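Local coordinates for predicted metal-dependent hydrolase of the TIM-barrel fold (Lactobacillus casei, PDB 2QPX), which binds two zinc ions and is probably a hydrolase of the amidohydrolase family, although its physiological reaction is unknown, at residues A272-L275 with A276-P280; Y82-Y85 with N86-F90; P180-V183 with I184-A187; K156-A160 with H161-G165. All blocks are in the same frame, centred on the assembly; numbering follows the deposited sequence. Where two conformers were deposited one is given.

Contact 1 (A272-L275 with A276-P280); sequences AGYL and ASVFP
The Y274 ring carries V278 over one face, and the F279 ring receives the carbonyl oxygen of L275 at its edge, in its plane. Y274 lies near the C-terminal end of helix 269-278, and F279 in the loop just after it. This is the helix of the beta-alpha-beta unit 260-264, 269-278 and 282-285 in the TIM barrel. The Y274 contact is CH-pi: V278 CG2 lies 4.2 Å from the centroid of the ring. V278 CG2 sits nearest the hydroxyl end, 3.8 Å from Y274 CZ. CG of Y274 stands opposite the backbone N (chi1 163°), which carries the ring along the helix toward V278. The hydroxyl of Y274 bonds to G232 O of the second subunit. A serine in place of Y274 would lose the ring, and is likely to leave V278 CG2 uncovered on this side and G232 O of that subunit without its mate.

L275 and F279 run side by side in the same direction, with L275 CD2 3.7 Å from F279 CE2. F279 also packs on R247, L250 and K251 of helix 247-253. A276 touches F284 and L282 of strand 282-285.

A276 N bonds to A272 O, four residues back. At the helix end a three-residue bond joins the four-residue ones, both on L275 O. F279 N meets L275 O nearly end-on at 2.9 Å, while V278 N lies 3.1 Å from L275 O, above the carbonyl plane. The S277 hydroxyl turns back to the preceding turn. S277 OG donates to Y274 O at 2.7 Å, in the carbonyl plane and on a lone pair.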
loop_
_atom_site.group_PDB
_atom_site.type_symbol
_atom_site.label_atom_id
_atom_site.label_comp_id
_atom_site.label_asym_id
_atom_site.label_seq_id
_atom_site.Cartn_x
_atom_site.Cartn_y
_atom_site.Cartn_z
ATOM N N ALA A 272 7.827 -6.782 -3.254
ATOM C CA ALA A 272 8.526 -7.762 -4.066
ATOM C C ALA A 272 9.573 -7.102 -4.958
ATOM O O ALA A 272 10.672 -7.584 -5.042
ATOM C CB ALA A 272 7.523 -8.559 -4.938
ATOM N N GLY A 273 9.235 -5.985 -5.597
ATOM C CA GLY A 273 10.177 -5.281 -6.456
ATOM C C GLY A 273 11.341 -4.696 -5.685
ATOM O O GLY A 273 12.487 -4.727 -6.152
ATOM N N TYR A 274 11.056 -4.153 -4.508
ATOM C CA TYR A 274 12.104 -3.740 -3.573
ATOM C C TYR A 274 13.050 -4.906 -3.273
ATOM O O TYR A 274 14.283 -4.765 -3.387
ATOM C CB TYR A 274 11.505 -3.137 -2.286
ATOM C CG TYR A 274 12.536 -3.100 -1.187
ATOM C CD1 TYR A 274 13.567 -2.191 -1.221
ATOM C CD2 TYR A 274 12.542 -4.085 -0.201
ATOM C CE1 TYR A 274 14.584 -2.251 -0.265
ATOM C CE2 TYR A 274 13.526 -4.136 0.760
ATOM C CZ TYR A 274 14.533 -3.224 0.728
ATOM O OH TYR A 274 15.533 -3.287 1.676
ATOM N N LEU A 275 12.495 -6.058 -2.891
ATOM C CA LEU A 275 13.327 -7.213 -2.592
ATOM C C LEU A 275 14.210 -7.627 -3.787
ATOM O O LEU A 275 15.380 -7.936 -3.616
ATOM C CB LEU A 275 12.514 -8.395 -2.094
ATOM C CG LEU A 275 11.843 -8.204 -0.750
ATOM C CD1 LEU A 275 10.803 -9.327 -0.589
ATOM C CD2 LEU A 275 12.895 -8.226 0.377
ATOM N N ALA A 276 13.673 -7.517 -5.000
ATOM C CA ALA A 276 14.411 -7.843 -6.203
ATOM C C ALA A 276 15.608 -6.903 -6.379
ATOM O O ALA A 276 16.609 -7.289 -6.926
ATOM C CB ALA A 276 13.499 -7.818 -7.425
ATOM N N SER A 277 15.479 -5.671 -5.916
ATOM C CA SER A 277 16.521 -4.662 -6.020
ATOM C C SER A 277 17.672 -4.836 -5.044
ATOM O O SER A 277 18.722 -4.233 -5.252
ATOM C CB SER A 277 15.929 -3.245 -5.888
ATOM O OG SER A 277 15.723 -2.817 -4.534
ATOM N N VAL A 278 17.486 -5.639 -3.990
ATOM C CA VAL A 278 18.530 -5.795 -2.950
ATOM C C VAL A 278 18.976 -7.235 -2.701
ATOM O O VAL A 278 19.967 -7.435 -2.024
ATOM C CB VAL A 278 18.155 -5.071 -1.635
ATOM C CG1 VAL A 278 18.014 -3.539 -1.823
ATOM C CG2 VAL A 278 16.863 -5.661 -1.023
ATOM N N PHE A 279 18.275 -8.241 -3.224
ATOM C CA PHE A 279 18.720 -9.626 -3.137
ATOM C C PHE A 279 19.132 -10.178 -4.486
ATOM O O PHE A 279 18.437 -9.952 -5.462
ATOM C CB PHE A 279 17.612 -10.550 -2.541
ATOM C CG PHE A 279 17.438 -10.383 -1.058
ATOM C CD1 PHE A 279 18.267 -11.068 -0.182
ATOM C CD2 PHE A 279 16.504 -9.511 -0.544
ATOM C CE1 PHE A 279 18.159 -10.873 1.196
ATOM C CE2 PHE A 279 16.368 -9.340 0.823
ATOM C CZ PHE A 279 17.198 -10.019 1.685
ATOM N N PRO A 280 20.185 -10.974 -4.519
ATOM C CA PRO A 280 20.526 -11.693 -5.747
ATOM C C PRO A 280 19.497 -12.761 -5.991
ATOM O O PRO A 280 18.848 -13.195 -5.053
ATOM C CB PRO A 280 21.875 -12.333 -5.434
ATOM C CG PRO A 280 21.888 -12.472 -3.968
ATOM C CD PRO A 280 21.090 -11.336 -3.399
#

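Contact 2 (Y82-Y85 with N86-F90); sequences YATY and NHRIF
Y82-Y85 and N86-F90 form successive turns of helix 79-92, bonded from each residue to the fourth one back. N86 N meets Y82 O at 2.9 Å with a nearly straight N-H (174°). H87 N, R88 N and I89 N repeat the pattern on A83 O, T84 O and Y85 O. Y82 O is gripped twice. N86 ND2 also donates to Y82 O, at 2.9 Å and from the opposite face of the carbonyl.

N86 ND2 also lies 3.3 Å above the centre of the Y82 ring. Amide and ring planes are almost perpendicular, at 88°. The helix precedes strand 95-101 of the barrel and is lined by helices 54-66, 113-120 and 323-342. Y82 points its hydroxyl to I23 O, and its side chain is about 12 Å from that of the zinc ligand H20. A valine instead of Y82 would probably leave I23 O without its donor and the N86 amide without the ring beneath it.

One turn on, I89 CD1 covers a face of the Y85 ring in a CH-pi contact, 4.0 Å from the centroid. Y85 OH bonds to E324. On the exposed side R88 stretches out alongside T84, with R88 NE 4.0 Å from T84 CG2, and R88 NH1 bonds to F66 O.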
loop_
_atom_site.group_PDB
_atom_site.type_symbol
_atom_site.label_atom_id
_atom_site.label_comp_id
_atom_site.label_asym_id
_atom_site.label_seq_id
_atom_site.Cartn_x
_atom_site.Cartn_y
_atom_site.Cartn_z
ATOM N N TYR A 82 -11.895 -27.771 -29.786
ATOM C CA TYR A 82 -11.204 -27.244 -28.597
ATOM C C TYR A 82 -9.727 -26.986 -28.897
ATOM O O TYR A 82 -9.171 -25.966 -28.460
ATOM C CB TYR A 82 -11.392 -28.188 -27.431
ATOM C CG TYR A 82 -11.056 -27.620 -26.041
ATOM C CD1 TYR A 82 -11.539 -26.373 -25.638
ATOM C CD2 TYR A 82 -10.374 -28.379 -25.112
ATOM C CE1 TYR A 82 -11.291 -25.903 -24.365
ATOM C CE2 TYR A 82 -10.106 -27.909 -23.839
ATOM C CZ TYR A 82 -10.613 -26.696 -23.450
ATOM O OH TYR A 82 -10.374 -26.220 -22.148
ATOM N N ALA A 83 -9.071 -27.888 -29.634
ATOM C CA ALA A 83 -7.697 -27.648 -30.032
ATOM C C ALA A 83 -7.608 -26.402 -30.927
ATOM O O ALA A 83 -6.731 -25.563 -30.752
ATOM C CB ALA A 83 -7.091 -28.903 -30.726
ATOM N N THR A 84 -8.506 -26.287 -31.901
ATOM C CA THR A 84 -8.538 -25.103 -32.757
ATOM C C THR A 84 -8.660 -23.812 -31.945
ATOM O O THR A 84 -7.924 -22.858 -32.157
ATOM C CB THR A 84 -9.731 -25.177 -33.768
ATOM O OG1 THR A 84 -9.527 -26.302 -34.632
ATOM C CG2 THR A 84 -9.850 -23.901 -34.594
ATOM N N TYR A 85 -9.572 -23.853 -31.003
ATOM C CA TYR A 85 -9.873 -22.691 -30.137
ATOM C C TYR A 85 -8.674 -22.307 -29.259
ATOM O O TYR A 85 -8.265 -21.141 -29.205
ATOM C CB TYR A 85 -11.079 -23.013 -29.278
ATOM C CG TYR A 85 -11.585 -21.853 -28.448
ATOM C CD1 TYR A 85 -12.033 -20.677 -29.053
ATOM C CD2 TYR A 85 -11.598 -21.922 -27.059
ATOM C CE1 TYR A 85 -12.491 -19.619 -28.305
ATOM C CE2 TYR A 85 -12.066 -20.842 -26.296
ATOM C CZ TYR A 85 -12.514 -19.696 -26.940
ATOM O OH TYR A 85 -12.956 -18.611 -26.193
ATOM N N ASN A 86 -8.092 -23.299 -28.596
ATOM C CA ASN A 86 -6.845 -23.075 -27.845
ATOM C C ASN A 86 -5.726 -22.525 -28.741
ATOM O O ASN A 86 -5.047 -21.559 -28.392
ATOM C CB ASN A 86 -6.419 -24.336 -27.092
ATOM C CG ASN A 86 -7.173 -24.508 -25.790
ATOM O OD1 ASN A 86 -6.764 -23.976 -24.757
ATOM N ND2 ASN A 86 -8.299 -25.222 -25.829
ATOM N N HIS A 87 -5.528 -23.135 -29.918
ATOM C CA HIS A 87 -4.512 -22.657 -30.834
ATOM C C HIS A 87 -4.733 -21.179 -31.198
ATOM O O HIS A 87 -3.790 -20.424 -31.329
ATOM C CB HIS A 87 -4.444 -23.531 -32.098
ATOM C CG HIS A 87 -3.602 -24.755 -31.967
ATOM N ND1 HIS A 87 -3.846 -25.731 -31.031
ATOM C CD2 HIS A 87 -2.565 -25.203 -32.720
ATOM C CE1 HIS A 87 -2.960 -26.706 -31.174
ATOM N NE2 HIS A 87 -2.166 -26.406 -32.192
ATOM N N ARG A 88 -5.987 -20.784 -31.385
ATOM C CA ARG A 88 -6.284 -19.391 -31.761
ATOM C C ARG A 88 -5.843 -18.402 -30.687
ATOM O O ARG A 88 -5.200 -17.402 -30.983
ATOM C CB ARG A 88 -7.781 -19.189 -31.970
ATOM C CG ARG A 88 -8.353 -19.751 -33.206
ATOM C CD ARG A 88 -9.845 -19.418 -33.290
ATOM N NE ARG A 88 -10.388 -19.948 -34.513
ATOM C CZ ARG A 88 -11.644 -19.810 -34.883
ATOM N NH1 ARG A 88 -12.511 -19.134 -34.148
ATOM N NH2 ARG A 88 -12.019 -20.338 -36.039
ATOM N N ILE A 89 -6.113 -18.744 -29.427
ATOM C CA ILE A 89 -5.805 -17.837 -28.318
ATOM C C ILE A 89 -4.324 -17.842 -28.009
ATOM O O ILE A 89 -3.701 -16.789 -27.943
ATOM C CB ILE A 89 -6.671 -18.150 -27.087
ATOM C CG1 ILE A 89 -8.130 -17.846 -27.399
ATOM C CG2 ILE A 89 -6.181 -17.373 -25.801
ATOM C CD1 ILE A 89 -9.147 -18.315 -26.357
ATOM N N PHE A 90 -3.745 -19.022 -27.783
ATOM C CA PHE A 90 -2.312 -19.091 -27.483
ATOM C C PHE A 90 -1.489 -18.494 -28.614
ATOM O O PHE A 90 -0.506 -17.797 -28.375
ATOM C CB PHE A 90 -1.872 -20.504 -27.119
ATOM C CG PHE A 90 -2.333 -20.937 -25.732
ATOM C CD1 PHE A 90 -1.596 -20.602 -24.621
ATOM C CD2 PHE A 90 -3.506 -21.689 -25.542
ATOM C CE1 PHE A 90 -2.031 -20.971 -23.354
ATOM C CE2 PHE A 90 -3.930 -22.090 -24.260
ATOM C CZ PHE A 90 -3.165 -21.708 -23.157
#

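Contact 3 (P180-V183 with I184-A187); sequences PVNV and IEAA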
loop_
_atom_site.group_PDB
_atom_site.type_symbol
_atom_site.label_atom_id
_atom_site.label_comp_id
_atom_site.label_asym_id
_atom_site.label_seq_id
_atom_site.Cartn_x
_atom_site.Cartn_y
_atom_site.Cartn_z
ATOM N N PRO A 180 13.909 -20.835 10.764
ATOM C CA PRO A 180 14.448 -22.170 10.954
ATOM C C PRO A 180 13.776 -22.901 12.111
ATOM O O PRO A 180 13.367 -22.307 13.111
ATOM C CB PRO A 180 15.930 -21.943 11.276
ATOM C CG PRO A 180 16.205 -20.529 10.992
ATOM C CD PRO A 180 14.917 -19.777 10.939
ATOM N N VAL A 181 13.678 -24.204 11.927
ATOM C CA VAL A 181 13.020 -25.127 12.859
ATOM C C VAL A 181 13.913 -26.326 13.130
ATOM O O VAL A 181 14.495 -26.945 12.226
ATOM C CB VAL A 181 11.686 -25.660 12.227
ATOM C CG1 VAL A 181 11.015 -26.707 13.118
ATOM C CG2 VAL A 181 10.738 -24.474 11.925
ATOM N N ASN A 182 14.035 -26.678 14.402
ATOM C CA ASN A 182 14.756 -27.859 14.833
ATOM C C ASN A 182 14.049 -29.140 14.386
ATOM O O ASN A 182 12.813 -29.168 14.327
ATOM C CB ASN A 182 14.874 -27.811 16.371
ATOM C CG ASN A 182 15.888 -28.782 16.912
ATOM O OD1 ASN A 182 15.621 -29.960 17.095
ATOM N ND2 ASN A 182 17.074 -28.257 17.221
ATOM N N VAL A 183 14.798 -30.194 14.129
ATOM C CA VAL A 183 14.231 -31.471 13.758
ATOM C C VAL A 183 13.222 -31.994 14.823
ATOM O O VAL A 183 12.280 -32.662 14.477
ATOM C CB VAL A 183 15.338 -32.514 13.446
ATOM C CG1 VAL A 183 16.092 -32.956 14.740
ATOM C CG2 VAL A 183 14.769 -33.748 12.751
ATOM N N ILE A 184 13.422 -31.684 16.100
ATOM C CA ILE A 184 12.499 -32.134 17.142
ATOM C C ILE A 184 11.086 -31.607 16.838
ATOM O O ILE A 184 10.092 -32.358 16.873
ATOM C CB ILE A 184 12.938 -31.676 18.538
ATOM C CG1 ILE A 184 14.294 -32.311 18.916
ATOM C CG2 ILE A 184 11.831 -31.963 19.558
ATOM C CD1 ILE A 184 14.899 -31.680 20.151
ATOM N N GLU A 185 10.993 -30.308 16.573
ATOM C CA GLU A 185 9.715 -29.664 16.292
ATOM C C GLU A 185 9.132 -30.097 14.954
ATOM O O GLU A 185 7.901 -30.216 14.832
ATOM C CB GLU A 185 9.869 -28.155 16.368
ATOM C CG GLU A 185 9.802 -27.621 17.789
ATOM C CD GLU A 185 10.964 -27.935 18.636
ATOM O OE1 GLU A 185 12.081 -27.591 18.210
ATOM O OE2 GLU A 185 10.751 -28.480 19.759
ATOM N N ALA A 186 9.989 -30.297 13.971
ATOM C CA ALA A 186 9.549 -30.781 12.655
ATOM C C ALA A 186 8.937 -32.168 12.766
ATOM O O ALA A 186 7.836 -32.419 12.246
ATOM C CB ALA A 186 10.705 -30.771 11.654
ATOM N N ALA A 187 9.593 -33.061 13.501
ATOM C CA ALA A 187 9.127 -34.422 13.676
ATOM C C ALA A 187 7.841 -34.471 14.523
ATOM O O ALA A 187 6.936 -35.249 14.219
ATOM C CB ALA A 187 10.253 -35.294 14.268
HETATM O O HOH W 1 12.503 -25.310 16.456
#
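This is a helix N-cap at the protein surface, where the loop before helix 183-196 turns into its first residues. N182 is the cap residue. N182 OD1 accepts from I184 N at 3.0 Å, with a nearly straight N-H (171°). The donor lies in the plane of the side-chain carbonyl, on a lone pair. CG of N182 is placed opposite its own backbone N (chi1 -165°), which folds the amide back over the start of the helix. N182 was deposited in two conformers, and this bond is described for one of them. I184 points the same way as N182, and I184 CG1 passes 3.3 Å from N182 OD1.

The backbone settles into helical bonding at once. N182 O accepts from A186 N, and V183 O from A187 N at 2.9 Å.

E185, three residues after the cap, bends at chi2 (71°) and brings its carboxylate back over N182. OE1 does not reach N182 N directly. A water spans the two, 2.9 Å from N182 N, from which it accepts, and 2.9 Å from E185 OE1, to which it donates.

V181, just before the cap, lays V181 CG1 against E185 CB at 3.7 Å. V181 CG1 is also 4.3 Å from A186 CB. A186 in turn packs on F144 and Y209, which tie this helix start to helices 144-156 and 204-221.

The arrangement is typical of a helix start with an Asn N-cap, in which the water-bridged E185 stands where a capping box would make its direct bond.

Contact 4 (K156-A160 with H161-G165); sequences KQAKA and HGFVG. With EDO (1,2-ethanediol), chain J; EDO (1,2-ethanediol), chain K.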
loop_
_atom_site.group_PDB
_atom_site.type_symbol
_atom_site.label_atom_id
_atom_site.label_comp_id
_atom_site.label_asym_id
_atom_site.label_seq_id
_atom_site.Cartn_x
_atom_site.Cartn_y
_atom_site.Cartn_z
ATOM N N LYS A 156 15.242 -34.547 -4.679
ATOM C CA LYS A 156 16.545 -34.642 -5.293
ATOM C C LYS A 156 16.489 -35.197 -6.721
ATOM O O LYS A 156 17.368 -34.904 -7.525
ATOM C CB LYS A 156 17.479 -35.496 -4.415
ATOM C CG LYS A 156 17.880 -34.835 -3.127
ATOM C CD LYS A 156 18.593 -35.839 -2.235
ATOM C CE LYS A 156 19.008 -35.261 -0.909
ATOM N NZ LYS A 156 19.716 -36.234 -0.052
ATOM N N GLN A 157 15.494 -36.019 -7.008
ATOM C CA GLN A 157 15.314 -36.669 -8.307
ATOM C C GLN A 157 14.427 -35.874 -9.285
ATOM O O GLN A 157 14.136 -36.362 -10.410
ATOM C CB GLN A 157 14.689 -38.047 -8.114
ATOM C CG GLN A 157 15.595 -39.057 -7.392
ATOM C CD GLN A 157 14.826 -40.250 -6.772
ATOM O OE1 GLN A 157 13.603 -40.427 -6.954
ATOM N NE2 GLN A 157 15.560 -41.065 -5.992
ATOM N N ALA A 158 13.970 -34.677 -8.866
ATOM C CA ALA A 158 12.971 -33.969 -9.680
ATOM C C ALA A 158 13.506 -33.654 -11.049
ATOM O O ALA A 158 12.783 -33.826 -12.038
ATOM C CB ALA A 158 12.422 -32.694 -8.962
ATOM N N LYS A 159 14.726 -33.141 -11.128
ATOM C CA LYS A 159 15.293 -32.781 -12.465
ATOM C C LYS A 159 15.374 -34.026 -13.382
ATOM O O LYS A 159 14.984 -34.005 -14.572
ATOM C CB LYS A 159 16.644 -32.096 -12.331
ATOM C CG LYS A 159 17.347 -31.786 -13.638
ATOM C CD LYS A 159 18.578 -30.955 -13.427
ATOM C CE LYS A 159 19.396 -30.857 -14.694
ATOM N NZ LYS A 159 20.524 -29.917 -14.467
ATOM N N ALA A 160 15.891 -35.112 -12.808
ATOM C CA ALA A 160 15.982 -36.387 -13.521
ATOM C C ALA A 160 14.625 -36.894 -13.989
ATOM O O ALA A 160 14.515 -37.488 -15.069
ATOM C CB ALA A 160 16.735 -37.461 -12.649
ATOM N N HIS A 161 13.574 -36.613 -13.218
ATOM C CA HIS A 161 12.232 -37.014 -13.559
ATOM C C HIS A 161 11.531 -36.037 -14.518
ATOM O O HIS A 161 10.411 -36.284 -14.903
ATOM C CB HIS A 161 11.385 -37.204 -12.316
ATOM C CG HIS A 161 11.729 -38.431 -11.531
ATOM N ND1 HIS A 161 11.611 -38.493 -10.160
ATOM C CD2 HIS A 161 12.177 -39.646 -11.928
ATOM C CE1 HIS A 161 11.959 -39.701 -9.747
ATOM N NE2 HIS A 161 12.299 -40.423 -10.801
ATOM N N GLY A 162 12.219 -34.975 -14.909
ATOM C CA GLY A 162 11.729 -34.072 -15.971
ATOM C C GLY A 162 11.077 -32.771 -15.490
ATOM O O GLY A 162 10.675 -31.946 -16.298
ATOM N N PHE A 163 10.994 -32.555 -14.179
ATOM C CA PHE A 163 10.529 -31.265 -13.686
ATOM C C PHE A 163 11.545 -30.186 -13.973
ATOM O O PHE A 163 12.767 -30.442 -13.990
ATOM C CB PHE A 163 10.248 -31.329 -12.174
ATOM C CG PHE A 163 9.146 -32.253 -11.796
ATOM C CD1 PHE A 163 7.814 -31.804 -11.754
ATOM C CD2 PHE A 163 9.414 -33.596 -11.465
ATOM C CE1 PHE A 163 6.773 -32.658 -11.387
ATOM C CE2 PHE A 163 8.361 -34.457 -11.082
ATOM C CZ PHE A 163 7.050 -34.004 -11.041
ATOM N N VAL A 164 11.064 -28.958 -14.158
ATOM C CA VAL A 164 11.938 -27.840 -14.503
ATOM C C VAL A 164 12.053 -26.770 -13.416
ATOM O O VAL A 164 12.723 -25.761 -13.598
ATOM C CB VAL A 164 11.548 -27.185 -15.872
ATOM C CG1 VAL A 164 11.603 -28.219 -16.976
ATOM C CG2 VAL A 164 10.187 -26.505 -15.819
ATOM N N GLY A 165 11.406 -27.018 -12.274
ATOM C CA GLY A 165 11.451 -26.093 -11.162
ATOM C C GLY A 165 10.571 -26.637 -10.057
ATOM O O GLY A 165 9.977 -27.720 -10.196
HETATM C C1 EDO J . 7.611 -34.163 -14.812
HETATM O O1 EDO J . 8.409 -34.753 -15.836
HETATM C C2 EDO J . 6.185 -34.652 -14.969
HETATM O O2 EDO J . 6.045 -35.916 -14.309
HETATM C C1 EDO K . 23.237 -30.058 -11.877
HETATM O O1 EDO K . 22.066 -30.613 -12.492
HETATM C C2 EDO K . 23.171 -28.546 -11.906
HETATM O O2 EDO K . 23.093 -28.080 -13.267
HETATM O O HOH W 2 14.198 -31.631 -15.944
#
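G162, whose N bonds to K159 O, has a positive phi of 100°. A side chain there would be jammed against the carbonyl oxygen of H161, so the backbone itself calls for glycine. K159 to G162 form a type I turn, closed by G162 N to K159 O at 2.9 Å. The wider bond is F163 N to A158 O at 3.1 Å. H161 N still bonds to Q157 O in helical fashion. A water donates to both K159 O and F163 O, bridging the two carbonyls.

Q157 and H161 lie side by side. Q157 OE1 is 3.3 Å from H161 CE1, and the amide and ring planes stand almost perpendicular, at 87°.

A158 and F163 make the apolar contact, with A158 CB 4.0 Å from F163 CD2. A158 O lies at the edge of the F163 ring, in its plane. An ethanediol, probably from the crystallisation liquor, covers one face. Its C1 sits 3.6 Å above the plane of the F163 ring, over the centre, and its O1 donates to H161 O at 2.7 Å. The Y128 ring meets F163 edge-to-face. K159, with CG opposite its backbone N (chi1 176°) and the rest of the chain extended, reaches a second ethanediol, where NZ donates to O1.

Beyond the turn, V164 and G165 make backbone bonds with A126 and Y128, leading the chain to the zinc ligand K167. The wide bond F163 N to A158 O, with glycine in the positive-phi place and the A158-F163 apolar contact, resembles a Schellman motif. It ends the helical turn that follows helix 144-156.

How the contacts relate
From the N terminus the order is contact 2, contact 4, contact 3, contact 1. All are local and in series, so none nests in or crosses another, and none closes a long loop. Contact 2 runs along helix 79-92, ahead of strand 95-101. Contact 4 turns the chain from helix 144-156 toward strand 124-127 and K167. Contact 3 starts helix 183-196 near the N-terminal end of helix 144-156. Contact 1 lies late in helix 269-278, beside strand 282-285 and the second subunit. Contacts 1 and 2 lie on opposite sides of the chain's centre, their own centres 37 Å apart. Contacts 2 and 3 are farthest apart, at 48 Å between centres.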